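Local atomic coordinates of acetyl-CoA acetyltransferase (Bacillus anthracis, PDB entry 3SS6), a protein that probably catalyses the thiolase reaction, the reversible Claisen condensation of two acetyl-CoA molecules to acetoacetyl-CoA and free CoA. Residues S100-M103 / Q104-G108; L37-A40 / V41-G45; D306-L309 / E310-D313; G356-I359 / T360-I364. All coordinates share one frame; numbering follows the deposited sequence.

How the interactions relate
Four local contacts, each joining residues three to five apart, follow the thiolase chain in the order 37-45, 100-108, 306-313 and 356-364, that is, interactions 2, 1, 3 and 4. The first two belong to the N-terminal family region, the last two to the C-terminal one. Interactions 1 and 4 lie on the buried helices 93-107 and 352-370, centres about 19 Å apart. Interaction 2 ends helix 29-43, its centre about 16 Å from that of interaction 4. Strands 7-19 and 252-262 pack against all three, so helices of both regions share central strands, packing the halves of the fold together. Interaction 3 is a surface connection, its centre about 31 Å from that of interaction 2.

Interaction 1 of 4, residues S100-M103 / Q104-G108; sequences SAAM and QIQLG. With K (potassium ion), chain F.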
loop_
_atom_site.group_PDB
_atom_site.type_symbol
_atom_site.label_atom_id
_atom_site.label_comp_id
_atom_site.label_asym_id
_atom_site.label_seq_id
_atom_site.Cartn_x
_atom_site.Cartn_y
_atom_site.Cartn_z
ATOM N N SER A 100 -34.747 0.339 14.346
ATOM C CA SER A 100 -34.837 -1.066 13.995
ATOM C C SER A 100 -35.073 -1.918 15.246
ATOM O O SER A 100 -35.836 -2.894 15.206
ATOM C CB SER A 100 -33.581 -1.506 13.246
ATOM O OG SER A 100 -33.556 -0.929 11.945
ATOM N N ALA A 101 -34.445 -1.535 16.354
ATOM C CA ALA A 101 -34.702 -2.203 17.629
ATOM C C ALA A 101 -36.166 -2.017 18.020
ATOM O O ALA A 101 -36.849 -2.968 18.451
ATOM C CB ALA A 101 -33.789 -1.639 18.728
ATOM N N ALA A 102 -36.660 -0.790 17.868
ATOM C CA ALA A 102 -38.055 -0.525 18.204
ATOM C C ALA A 102 -38.992 -1.378 17.348
ATOM O O ALA A 102 -39.985 -1.924 17.852
ATOM C CB ALA A 102 -38.370 0.959 18.046
ATOM N N MET A 103 -38.676 -1.516 16.063
ATOM C CA MET A 103 -39.506 -2.341 15.189
ATOM C C MET A 103 -39.569 -3.777 15.684
ATOM O O MET A 103 -40.645 -4.363 15.745
ATOM C CB MET A 103 -39.007 -2.316 13.739
ATOM C CG MET A 103 -39.110 -0.945 13.087
ATOM S SD MET A 103 -38.981 -0.994 11.274
ATOM C CE MET A 103 -37.282 -1.520 11.043
ATOM N N GLN A 104 -38.416 -4.351 16.020
ATOM C CA GLN A 104 -38.394 -5.722 16.519
ATOM C C GLN A 104 -39.239 -5.853 17.781
ATOM O O GLN A 104 -39.962 -6.828 17.956
ATOM C CB GLN A 104 -36.966 -6.185 16.814
ATOM C CG GLN A 104 -36.122 -6.374 15.565
ATOM C CD GLN A 104 -34.837 -7.141 15.836
ATOM O OE1 GLN A 104 -34.479 -7.395 16.989
ATOM N NE2 GLN A 104 -34.139 -7.505 14.775
ATOM N N ILE A 105 -39.143 -4.870 18.669
ATOM C CA ILE A 105 -39.896 -4.930 19.922
ATOM C C ILE A 105 -41.387 -4.740 19.681
ATOM O O ILE A 105 -42.209 -5.463 20.246
ATOM C CB ILE A 105 -39.358 -3.909 20.935
ATOM C CG1 ILE A 105 -37.918 -4.290 21.317
ATOM C CG2 ILE A 105 -40.290 -3.815 22.165
ATOM C CD1 ILE A 105 -37.143 -3.178 22.028
ATOM N N GLN A 106 -41.744 -3.779 18.834
ATOM C CA GLN A 106 -43.160 -3.561 18.547
ATOM C C GLN A 106 -43.817 -4.832 18.010
ATOM O O GLN A 106 -44.968 -5.146 18.348
ATOM C CB GLN A 106 -43.334 -2.438 17.531
ATOM C CG GLN A 106 -42.893 -1.056 18.000
ATOM C CD GLN A 106 -42.909 -0.056 16.846
ATOM O OE1 GLN A 106 -41.855 0.345 16.321
ATOM N NE2 GLN A 106 -44.112 0.323 16.421
ATOM N N LEU A 107 -43.087 -5.553 17.168
ATOM C CA LEU A 107 -43.606 -6.758 16.527
ATOM C C LEU A 107 -43.534 -8.013 17.389
ATOM O O LEU A 107 -44.128 -9.038 17.046
ATOM C CB LEU A 107 -42.854 -7.002 15.216
ATOM C CG LEU A 107 -43.244 -6.042 14.093
ATOM C CD1 LEU A 107 -42.288 -6.217 12.920
ATOM C CD2 LEU A 107 -44.679 -6.321 13.655
ATOM N N GLY A 108 -42.805 -7.940 18.501
ATOM C CA GLY A 108 -42.582 -9.113 19.319
ATOM C C GLY A 108 -41.518 -10.046 18.768
ATOM O O GLY A 108 -41.396 -11.187 19.221
HETATM K K K F . -33.841 -3.382 10.341
#
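Ser100 to Met103 pass their carbonyls to Gln104, Ile105, Gln106 and Leu107 in regular helical i to i+4 bonds, the tightest running 2.7 Å from Gln106 N to Ala102 O, before Gly108 ends the helix in a Schellman motif with a positive phi of 78°. Gln104, Gln106 and Leu107 each set CG beside the backbone N, near a carbonyl of the preceding turn. Gln106 lays CG 3.0 Å from Ala102 O, while its OE1 is bonded to Tyr280 OH. Gln104 extends past Ser100 O, with CG 3.5 Å from it, to an amide held by Ser110 and Glu53. Ser100 OG, also hydrogen-bonded to Gln96 NE2, binds potassium at 2.9 Å; Tyr85 and the Ser100 and Tyr85 of the second subunit complete the site, so the ion ties the two chains together. Met103 bends at chi3 and brings CE to 4.0 Å from the potassium. Helix 93-107 of the thiolase fold thus meets the second subunit on one side, where Met103 and Leu107 pack on that subunit's Leu107 and Met103, and on another presses Ala101, Ala102 and Ile105 onto strands 112-120, 252-262, 7-19 and 275-284.

Interaction 2 of 4, residues L37-A40 / V41-G45; sequences LQEA and VKRGG
Glu39 and Arg43, one turn apart, form an i to i+4 salt bridge where helix 29-43 ends, a helix of the thiolase fold that packs on strands 7-19, 252-262 and 112-120. The buried side of the turn is apolar and close. Ala40 CB faces Val13, Val257 and Val259, Leu37 meets Val114, Val257 and Phe78, and Val41 meets Val114, Phe78 and Pro48, its CG2 lying 3.5 Å from Leu37 O. The backbone repeats i to i+4 up to Arg43 N, which bonds Glu39 O at 3.0 Å and adds a weak bond to Ala40 O; Gly45 then turns out of the helix with positive phi. The other side is polar and more open. Glu39 sets CG anti to its backbone N (chi1 -180°) and folds at chi2, which carries the carboxylate forward over the following turn. There OE2 receives Arg43 NE at 2.9 Å through its anti lone pair, in a nearly straight bond (173°). The oxygen lies in the guanidinium plane, yet the carboxylate stands almost perpendicular to it; of the guanidinium nitrogens NE alone bonds Glu39, and NH1 goes to the carbonyl of Asp199. Lys42, exposed, crosses Glu39 at about a right angle without direct charge contact. A single water spans the gap, giving a proton to Glu39 OE1 at 2.6 Å and accepting one from Lys42 NZ at 2.7 Å.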
loop_
_atom_site.group_PDB
_atom_site.type_symbol
_atom_site.label_atom_id
_atom_site.label_comp_id
_atom_site.label_asym_id
_atom_site.label_seq_id
_atom_site.Cartn_x
_atom_site.Cartn_y
_atom_site.Cartn_z
ATOM N N LEU A 37 -21.603 -1.204 25.782
ATOM C CA LEU A 37 -22.566 -2.300 25.795
ATOM C C LEU A 37 -22.671 -2.892 27.196
ATOM O O LEU A 37 -23.767 -3.130 27.706
ATOM C CB LEU A 37 -22.122 -3.410 24.848
ATOM C CG LEU A 37 -22.256 -3.096 23.363
ATOM C CD1 LEU A 37 -21.599 -4.200 22.541
ATOM C CD2 LEU A 37 -23.728 -2.928 22.967
ATOM N N GLN A 38 -21.520 -3.148 27.810
ATOM C CA GLN A 38 -21.503 -3.753 29.144
ATOM C C GLN A 38 -22.210 -2.904 30.197
ATOM O O GLN A 38 -23.026 -3.418 30.974
ATOM C CB GLN A 38 -20.067 -4.062 29.574
ATOM C CG GLN A 38 -19.435 -5.166 28.732
ATOM C CD GLN A 38 -17.943 -5.324 28.985
ATOM O OE1 GLN A 38 -17.257 -4.361 29.320
ATOM N NE2 GLN A 38 -17.438 -6.543 28.821
ATOM N N GLU A 39 -21.914 -1.608 30.210
ATOM C CA GLU A 39 -22.515 -0.722 31.205
ATOM C C GLU A 39 -24.002 -0.538 30.928
ATOM O O GLU A 39 -24.803 -0.480 31.856
ATOM C CB GLU A 39 -21.790 0.627 31.248
ATOM C CG GLU A 39 -22.363 1.609 32.284
ATOM C CD GLU A 39 -22.209 1.139 33.734
ATOM O OE1 GLU A 39 -21.359 0.268 34.024
ATOM O OE2 GLU A 39 -22.950 1.670 34.592
ATOM N N ALA A 40 -24.377 -0.457 29.651
ATOM C CA ALA A 40 -25.791 -0.311 29.324
ATOM C C ALA A 40 -26.607 -1.456 29.897
ATOM O O ALA A 40 -27.658 -1.243 30.514
ATOM C CB ALA A 40 -26.000 -0.216 27.808
ATOM N N VAL A 41 -26.136 -2.680 29.671
ATOM C CA VAL A 41 -26.872 -3.843 30.138
ATOM C C VAL A 41 -26.941 -3.840 31.672
ATOM O O VAL A 41 -27.987 -4.135 32.261
ATOM C CB VAL A 41 -26.257 -5.140 29.561
ATOM C CG1 VAL A 41 -26.794 -6.371 30.278
ATOM C CG2 VAL A 41 -26.520 -5.224 28.056
ATOM N N LYS A 42 -25.837 -3.469 32.312
ATOM C CA LYS A 42 -25.792 -3.393 33.777
ATOM C C LYS A 42 -26.836 -2.437 34.330
ATOM O O LYS A 42 -27.426 -2.696 35.375
ATOM C CB LYS A 42 -24.406 -2.969 34.263
ATOM C CG LYS A 42 -23.369 -4.077 34.202
ATOM C CD LYS A 42 -21.970 -3.553 34.515
ATOM C CE LYS A 42 -20.914 -4.607 34.212
ATOM N NZ LYS A 42 -19.536 -4.048 34.286
ATOM N N ARG A 43 -27.061 -1.331 33.633
ATOM C CA ARG A 43 -28.045 -0.354 34.071
ATOM C C ARG A 43 -29.465 -0.644 33.621
ATOM O O ARG A 43 -30.418 -0.108 34.189
ATOM C CB ARG A 43 -27.691 1.018 33.535
ATOM C CG ARG A 43 -26.357 1.521 33.968
ATOM C CD ARG A 43 -26.222 2.927 33.457
ATOM N NE ARG A 43 -24.960 3.539 33.824
ATOM C CZ ARG A 43 -24.756 4.851 33.812
ATOM N NH1 ARG A 43 -25.741 5.672 33.452
ATOM N NH2 ARG A 43 -23.578 5.335 34.165
ATOM N N GLY A 44 -29.599 -1.477 32.595
ATOM C CA GLY A 44 -30.848 -1.606 31.867
ATOM C C GLY A 44 -31.864 -2.568 32.447
ATOM O O GLY A 44 -32.945 -2.716 31.897
ATOM N N GLY A 45 -31.516 -3.226 33.550
ATOM C CA GLY A 45 -32.468 -4.072 34.249
ATOM C C GLY A 45 -32.578 -5.485 33.706
ATOM O O GLY A 45 -33.536 -6.207 34.012
HETATM O O HOH W 1 -19.638 -1.554 33.319
#

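Interaction 3 of 4, residues D306-L309 / E310-D313; sequences DWSL and EDAD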
loop_
_atom_site.group_PDB
_atom_site.type_symbol
_atom_site.label_atom_id
_atom_site.label_comp_id
_atom_site.label_asym_id
_atom_site.label_seq_id
_atom_site.Cartn_x
_atom_site.Cartn_y
_atom_site.Cartn_z
ATOM N N ASP A 306 -48.887 13.281 15.881
ATOM C CA ASP A 306 -49.905 14.262 16.212
ATOM C C ASP A 306 -49.385 15.263 17.243
ATOM O O ASP A 306 -50.085 15.618 18.197
ATOM C CB ASP A 306 -51.177 13.566 16.712
ATOM C CG ASP A 306 -52.355 14.514 16.830
ATOM O OD1 ASP A 306 -52.363 15.550 16.126
ATOM O OD2 ASP A 306 -53.273 14.218 17.624
ATOM N N TRP A 307 -48.144 15.699 17.047
ATOM C CA TRP A 307 -47.582 16.801 17.817
ATOM C C TRP A 307 -47.492 18.025 16.926
ATOM O O TRP A 307 -47.307 17.910 15.712
ATOM C CB TRP A 307 -46.157 16.503 18.275
ATOM C CG TRP A 307 -45.980 15.484 19.340
ATOM C CD1 TRP A 307 -46.947 14.736 19.953
ATOM C CD2 TRP A 307 -44.733 15.096 19.933
ATOM N NE1 TRP A 307 -46.372 13.905 20.891
ATOM C CE2 TRP A 307 -45.016 14.108 20.895
ATOM C CE3 TRP A 307 -43.402 15.492 19.740
ATOM C CZ2 TRP A 307 -44.021 13.507 21.660
ATOM C CZ3 TRP A 307 -42.411 14.884 20.501
ATOM C CH2 TRP A 307 -42.728 13.903 21.442
ATOM N N SER A 308 -47.598 19.199 17.535
ATOM C CA SER A 308 -47.160 20.412 16.878
ATOM C C SER A 308 -45.677 20.525 17.190
ATOM O O SER A 308 -45.191 19.952 18.166
ATOM C CB SER A 308 -47.898 21.629 17.424
ATOM O OG SER A 308 -47.471 21.921 18.745
ATOM N N LEU A 309 -44.949 21.255 16.361
ATOM C CA LEU A 309 -43.539 21.480 16.627
ATOM C C LEU A 309 -43.402 22.156 17.993
ATOM O O LEU A 309 -42.488 21.853 18.766
ATOM C CB LEU A 309 -42.940 22.344 15.520
ATOM C CG LEU A 309 -41.467 22.712 15.621
ATOM C CD1 LEU A 309 -40.580 21.467 15.636
ATOM C CD2 LEU A 309 -41.101 23.634 14.464
ATOM N N GLU A 310 -44.340 23.050 18.287
ATOM C CA GLU A 310 -44.351 23.814 19.530
ATOM C C GLU A 310 -44.483 22.932 20.773
ATOM O O GLU A 310 -44.038 23.312 21.859
ATOM C CB GLU A 310 -45.485 24.848 19.500
ATOM C CG GLU A 310 -45.288 25.977 18.487
ATOM C CD GLU A 310 -45.111 25.484 17.053
ATOM O OE1 GLU A 310 -45.929 24.659 16.582
ATOM O OE2 GLU A 310 -44.142 25.929 16.395
ATOM N N ASP A 311 -45.098 21.762 20.616
ATOM C CA ASP A 311 -45.253 20.821 21.728
ATOM C C ASP A 311 -43.919 20.254 22.221
ATOM O O ASP A 311 -43.803 19.866 23.384
ATOM C CB ASP A 311 -46.170 19.653 21.343
ATOM C CG ASP A 311 -47.608 20.083 21.102
ATOM O OD1 ASP A 311 -47.993 21.187 21.534
ATOM O OD2 ASP A 311 -48.352 19.304 20.477
ATOM N N ALA A 312 -42.922 20.179 21.345
ATOM C CA ALA A 312 -41.634 19.616 21.738
ATOM C C ALA A 312 -40.998 20.499 22.806
ATOM O O ALA A 312 -40.943 21.724 22.659
ATOM C CB ALA A 312 -40.708 19.467 20.538
ATOM N N ASP A 313 -40.540 19.881 23.889
ATOM C CA ASP A 313 -39.884 20.616 24.965
ATOM C C ASP A 313 -38.403 20.860 24.685
ATOM O O ASP A 313 -37.870 21.929 25.007
ATOM C CB ASP A 313 -40.059 19.880 26.291
ATOM C CG ASP A 313 -41.504 19.838 26.742
ATOM O OD1 ASP A 313 -42.141 20.916 26.794
ATOM O OD2 ASP A 313 -42.007 18.732 27.037
#
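Asp311 reaches back to Ser308, three residues earlier, and the whole of its short side chain is used in doing so. Its CB sits 3.3 Å from Ser308 O. With CG beside the backbone N (chi1 -66°), the carboxylate swings toward the start of the turn, and CG itself comes 3.0 Å from Ser308 OG. From there the oxygens divide. OD2 accepts a hydrogen bond from Ser308 N at 3.0 Å, nearly straight (168°), although that N-H arrives from well above the carboxylate plane; the same oxygen also lies 3.7 Å from Trp307 CA. OD1 stands 2.9 Å from Ser308 OG. In return, Asp311 N bonds Ser308 O and, weakly, Ser308 OG, which chi1 of 71° places between its own backbone N and carbonyl carbon. This reciprocal exchange between side chain and backbone spans two overlapping beta turns, 308-311 and 309-312: Ala312 N closes the second on Leu309 O at 3.1 Å. The loop carries the chain from helix 294-305 into strand 314-317. Glu310 folds at chi2, bringing OE2 within 3.9 Å of Leu309 CB. On the inner side Trp307 and Leu309 pack on Leu302 of the preceding helix, with Trp307 also on Lys374 and Ile376 of strand 374-381, where Ala312 joins it on Ile376.

Interaction 4 of 4, residues G356-I359 / T360-I364; sequences GARI and TVSLI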
loop_
_atom_site.group_PDB
_atom_site.type_symbol
_atom_site.label_atom_id
_atom_site.label_comp_id
_atom_site.label_asym_id
_atom_site.label_seq_id
_atom_site.Cartn_x
_atom_site.Cartn_y
_atom_site.Cartn_z
ATOM N N GLY A 356 -26.261 9.477 15.788
ATOM C CA GLY A 356 -27.709 9.357 15.853
ATOM C C GLY A 356 -28.173 8.768 17.164
ATOM O O GLY A 356 -29.248 9.130 17.661
ATOM N N ALA A 357 -27.361 7.868 17.725
ATOM C CA ALA A 357 -27.623 7.323 19.061
ATOM C C ALA A 357 -27.156 8.279 20.160
ATOM O O ALA A 357 -27.829 8.436 21.176
ATOM C CB ALA A 357 -26.955 5.966 19.228
ATOM N N ARG A 358 -26.010 8.920 19.950
ATOM C CA ARG A 358 -25.448 9.861 20.929
ATOM C C ARG A 358 -26.412 10.999 21.277
ATOM O O ARG A 358 -26.646 11.290 22.458
ATOM C CB ARG A 358 -24.102 10.410 20.414
ATOM C CG ARG A 358 -23.134 10.881 21.509
ATOM C CD ARG A 358 -23.571 12.251 22.075
ATOM N NE ARG A 358 -23.542 13.287 21.044
ATOM C CZ ARG A 358 -24.052 14.507 21.204
ATOM N NH1 ARG A 358 -24.647 14.828 22.342
ATOM N NH2 ARG A 358 -23.962 15.407 20.229
ATOM N N ILE A 359 -26.997 11.624 20.257
ATOM C CA ILE A 359 -27.894 12.747 20.520
ATOM C C ILE A 359 -29.163 12.278 21.215
ATOM O O ILE A 359 -29.782 13.043 21.957
ATOM C CB ILE A 359 -28.212 13.600 19.257
ATOM C CG1 ILE A 359 -29.023 12.810 18.219
ATOM C CG2 ILE A 359 -26.914 14.160 18.663
ATOM C CD1 ILE A 359 -29.451 13.655 16.999
ATOM N N THR A 360 -29.537 11.016 20.999
ATOM C CA THR A 360 -30.718 10.463 21.671
ATOM C C THR A 360 -30.414 10.242 23.158
ATOM O O THR A 360 -31.216 10.588 24.029
ATOM C CB THR A 360 -31.205 9.167 20.991
ATOM O OG1 THR A 360 -31.482 9.437 19.603
ATOM C CG2 THR A 360 -32.477 8.642 21.664
ATOM N N VAL A 361 -29.251 9.670 23.443
ATOM C CA VAL A 361 -28.785 9.546 24.832
ATOM C C VAL A 361 -28.816 10.904 25.530
ATOM O O VAL A 361 -29.360 11.048 26.633
ATOM C CB VAL A 361 -27.352 8.971 24.892
ATOM C CG1 VAL A 361 -26.748 9.122 26.299
ATOM C CG2 VAL A 361 -27.330 7.523 24.464
ATOM N N SER A 362 -28.216 11.906 24.898
ATOM C CA SER A 362 -28.139 13.236 25.500
ATOM C C SER A 362 -29.513 13.874 25.724
ATOM O O SER A 362 -29.783 14.481 26.777
ATOM C CB SER A 362 -27.250 14.132 24.643
ATOM O OG SER A 362 -25.938 13.572 24.571
ATOM N N LEU A 363 -30.384 13.735 24.733
ATOM C CA LEU A 363 -31.738 14.252 24.845
ATOM C C LEU A 363 -32.480 13.640 26.026
ATOM O O LEU A 363 -33.124 14.344 26.800
ATOM C CB LEU A 363 -32.509 13.975 23.555
ATOM C CG LEU A 363 -33.960 14.447 23.497
ATOM C CD1 LEU A 363 -34.077 15.960 23.680
ATOM C CD2 LEU A 363 -34.521 14.025 22.134
ATOM N N ILE A 364 -32.399 12.320 26.157
ATOM C CA ILE A 364 -33.119 11.638 27.229
ATOM C C ILE A 364 -32.716 12.173 28.594
ATOM O O ILE A 364 -33.567 12.488 29.431
ATOM C CB ILE A 364 -32.885 10.123 27.182
ATOM C CG1 ILE A 364 -33.602 9.517 25.974
ATOM C CG2 ILE A 364 -33.370 9.477 28.470
ATOM C CD1 ILE A 364 -33.130 8.115 25.612
#
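Arg358 and Ser362, one helical turn apart, meet where NH1 donates to OG at 2.9 Å, the hydroxyl oxygen lying near the guanidinium plane at its edge and the bond bent to 141°. CG of Arg358 is anti to the backbone N, and bends at chi2 and chi3 fold the chain forward along the helix to Ser362. Ile359 CG2 lies 3.6 Å above one face of the guanidinium, toward its rim. On another side of the helix Thr360 OG1 donates to Gly356 O at 3.0 Å, nearly in line with the carbonyl, while Val361 N donates to Ala357 O at 2.9 Å; the backbone bonds of Ser362 and Leu363 continue the helix. Farther out, Arg14 and Ile17 of strand 7-19 pack on Arg358, Leu258 of strand 252-262 and Leu389 of strand 385-393 pack on Thr360, and Leu363 rests on Leu314 and Ile391. Helix 352-370 is thus one of the buried helices at the centre of the thiolase fold. The buried Ser362 hydroxyl accepts a hydrogen bond from Arg358 NH1, while its own proton has two acceptors within reach, Gln200 OE1 and, 3.2 Å from OG, Arg358 O, without the geometry settling which it uses.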